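Local coordinates for protein dUTPase (Streptococcus mutans, PDB 3H6X) that probably hydrolyses dUTP to dUMP and diphosphate as a trimeric, jelly-roll dUTPase, at residues L78-G83 and F100-N105. Residues are numbered along the deposited sequence; the frame is centred on the assembly and turned at random.
Sequences LINSVG and FAQMKN
The side-chain amide planes of N80 and Q102 lie 18° apart, offset so that only one end of the Q102 amide comes near N80; I79 lies over the same face of the Q102 amide as N80, its CG2 3.6 Å from Q102 CD. Q102 reaches this position as an extended chain, its CG anti to the backbone N (chi1 -163°). ND2 of N80 donates to a water 2.9 Å away, somewhat out of the amide plane; the same water accepts from Q102 N, at 2.8 Å, so the backbone N-H of the strand and the amide of the loop are joined through one molecule. R72 of a second subunit also packs on Q102, and P71 of that subunit on I79. Within the jelly-roll, L78 ends the strand 76-78 at the side of strand 100-105, pairing with M103 as an antiparallel non-hydrogen-bonded pair; a type I turn from L78 to S81 then carries the chain over to strand 82-85 of the other sheet. The turn leaves I79 N aimed at Q102 O, a nearly linear bond of 2.9 Å (167° at the hydrogen), and L78 CA makes a C-H...O contact to the same oxygen. Further along, I79 CD1 rests 3.6 Å from K104 CD, about midway along the extended lysine. On the face of the sheet bearing L78 and M103, L78 CD1 meets the selenium of the selenomethionine M103 at 3.8 Å, the M103 chain being bent at chi2 and chi3. At the last residue of the turn, S81 OG makes weak hydrogen bonds to S81 OG of each of the other two subunits.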
loop_
_atom_site.group_PDB
_atom_site.type_symbol
_atom_site.label_atom_id
_atom_site.label_comp_id
_atom_site.label_asym_id
_atom_site.label_seq_id
_atom_site.Cartn_x
_atom_site.Cartn_y
_atom_site.Cartn_z
ATOM N N LEU B 78 6.748 3.371 -6.882
ATOM C CA LEU B 78 7.348 2.486 -5.883
ATOM C C LEU B 78 6.910 1.059 -6.252
ATOM O O LEU B 78 5.738 0.705 -6.078
ATOM C CB LEU B 78 6.836 2.885 -4.497
ATOM C CG LEU B 78 7.454 2.133 -3.313
ATOM C CD1 LEU B 78 8.940 2.407 -3.210
ATOM C CD2 LEU B 78 6.787 2.544 -2.026
ATOM N N ILE B 79 7.841 0.266 -6.788
ATOM C CA ILE B 79 7.466 -0.934 -7.523
ATOM C C ILE B 79 6.934 -2.052 -6.631
ATOM O O ILE B 79 6.150 -2.885 -7.100
ATOM C CB ILE B 79 8.602 -1.419 -8.455
ATOM C CG1 ILE B 79 8.070 -2.396 -9.528
ATOM C CG2 ILE B 79 9.747 -2.015 -7.625
ATOM C CD1 ILE B 79 6.950 -1.842 -10.419
ATOM N N ASN B 80 7.354 -2.079 -5.360
ATOM C CA ASN B 80 6.792 -3.017 -4.385
ATOM C C ASN B 80 5.595 -2.437 -3.598
ATOM O O ASN B 80 5.138 -3.043 -2.618
ATOM C CB ASN B 80 7.877 -3.582 -3.440
ATOM C CG ASN B 80 8.594 -2.503 -2.609
ATOM O OD1 ASN B 80 8.928 -2.730 -1.439
ATOM N ND2 ASN B 80 8.850 -1.362 -3.202
ATOM N N SER B 81 5.105 -1.276 -4.061
ATOM C CA SER B 81 3.873 -0.626 -3.606
ATOM C C SER B 81 3.949 0.057 -2.248
ATOM O O SER B 81 3.552 1.217 -2.113
ATOM C CB SER B 81 2.681 -1.583 -3.643
ATOM O OG SER B 81 2.447 -2.040 -4.964
ATOM N N VAL B 82 4.424 -0.694 -1.263
ATOM C CA VAL B 82 4.607 -0.198 0.090
ATOM C C VAL B 82 5.884 -0.792 0.638
ATOM O O VAL B 82 6.082 -2.012 0.601
ATOM C CB VAL B 82 3.480 -0.656 1.018
ATOM C CG1 VAL B 82 3.716 -0.110 2.425
ATOM C CG2 VAL B 82 2.118 -0.178 0.486
ATOM N N GLY B 83 6.765 0.068 1.126
ATOM C CA GLY B 83 7.983 -0.414 1.757
ATOM C C GLY B 83 7.652 -0.701 3.212
ATOM O O GLY B 83 7.038 0.131 3.893
ATOM N N PHE B 100 16.103 2.295 1.473
ATOM C CA PHE B 100 16.069 2.536 0.031
ATOM C C PHE B 100 14.631 2.483 -0.462
ATOM O O PHE B 100 13.822 1.702 0.060
ATOM C CB PHE B 100 16.862 1.466 -0.721
ATOM C CG PHE B 100 18.349 1.560 -0.540
ATOM C CD1 PHE B 100 18.952 1.034 0.591
ATOM C CD2 PHE B 100 19.149 2.146 -1.520
ATOM C CE1 PHE B 100 20.335 1.114 0.762
ATOM C CE2 PHE B 100 20.517 2.208 -1.369
ATOM C CZ PHE B 100 21.113 1.705 -0.220
ATOM N N ALA B 101 14.332 3.295 -1.472
ATOM C CA ALA B 101 13.043 3.240 -2.171
ATOM C C ALA B 101 13.229 2.544 -3.524
ATOM O O ALA B 101 14.022 2.984 -4.352
ATOM C CB ALA B 101 12.509 4.653 -2.372
ATOM N N GLN B 102 12.529 1.439 -3.733
ATOM C CA GLN B 102 12.654 0.676 -4.977
ATOM C C GLN B 102 11.745 1.270 -6.057
ATOM O O GLN B 102 10.540 1.005 -6.074
ATOM C CB GLN B 102 12.283 -0.784 -4.699
ATOM C CG GLN B 102 12.753 -1.777 -5.759
ATOM C CD GLN B 102 12.316 -3.200 -5.451
ATOM O OE1 GLN B 102 12.207 -3.602 -4.288
ATOM N NE2 GLN B 102 12.047 -3.969 -6.502
HETATM N N MSE B 103 12.326 2.088 -6.933
HETATM C CA MSE B 103 11.533 2.882 -7.882
HETATM C C MSE B 103 11.693 2.326 -9.296
HETATM O O MSE B 103 12.806 1.970 -9.706
HETATM C CB MSE B 103 11.988 4.333 -7.869
HETATM C CG MSE B 103 12.053 4.968 -6.497
HETATM SE SE MSE B 103 10.285 5.040 -5.675
HETATM C CE MSE B 103 9.370 6.124 -7.016
ATOM N N LYS B 104 10.580 2.249 -10.021
ATOM C CA LYS B 104 10.601 1.836 -11.422
ATOM C C LYS B 104 10.261 3.015 -12.321
ATOM O O LYS B 104 9.332 3.770 -12.053
ATOM C CB LYS B 104 9.611 0.695 -11.689
ATOM C CG LYS B 104 9.628 0.268 -13.166
ATOM C CD LYS B 104 8.844 -1.009 -13.409
ATOM C CE LYS B 104 8.745 -1.288 -14.903
ATOM N NZ LYS B 104 8.079 -2.607 -15.157
ATOM N N ASN B 105 11.024 3.167 -13.402
ATOM C CA ASN B 105 10.747 4.189 -14.400
ATOM C C ASN B 105 9.832 3.592 -15.471
ATOM O O ASN B 105 10.258 2.734 -16.250
ATOM C CB ASN B 105 12.073 4.642 -15.007
ATOM C CG ASN B 105 11.911 5.673 -16.116
ATOM O OD1 ASN B 105 10.800 6.060 -16.484
ATOM N ND2 ASN B 105 13.038 6.141 -16.644
HETATM O O HOH W 1 10.992 -0.027 -1.840
#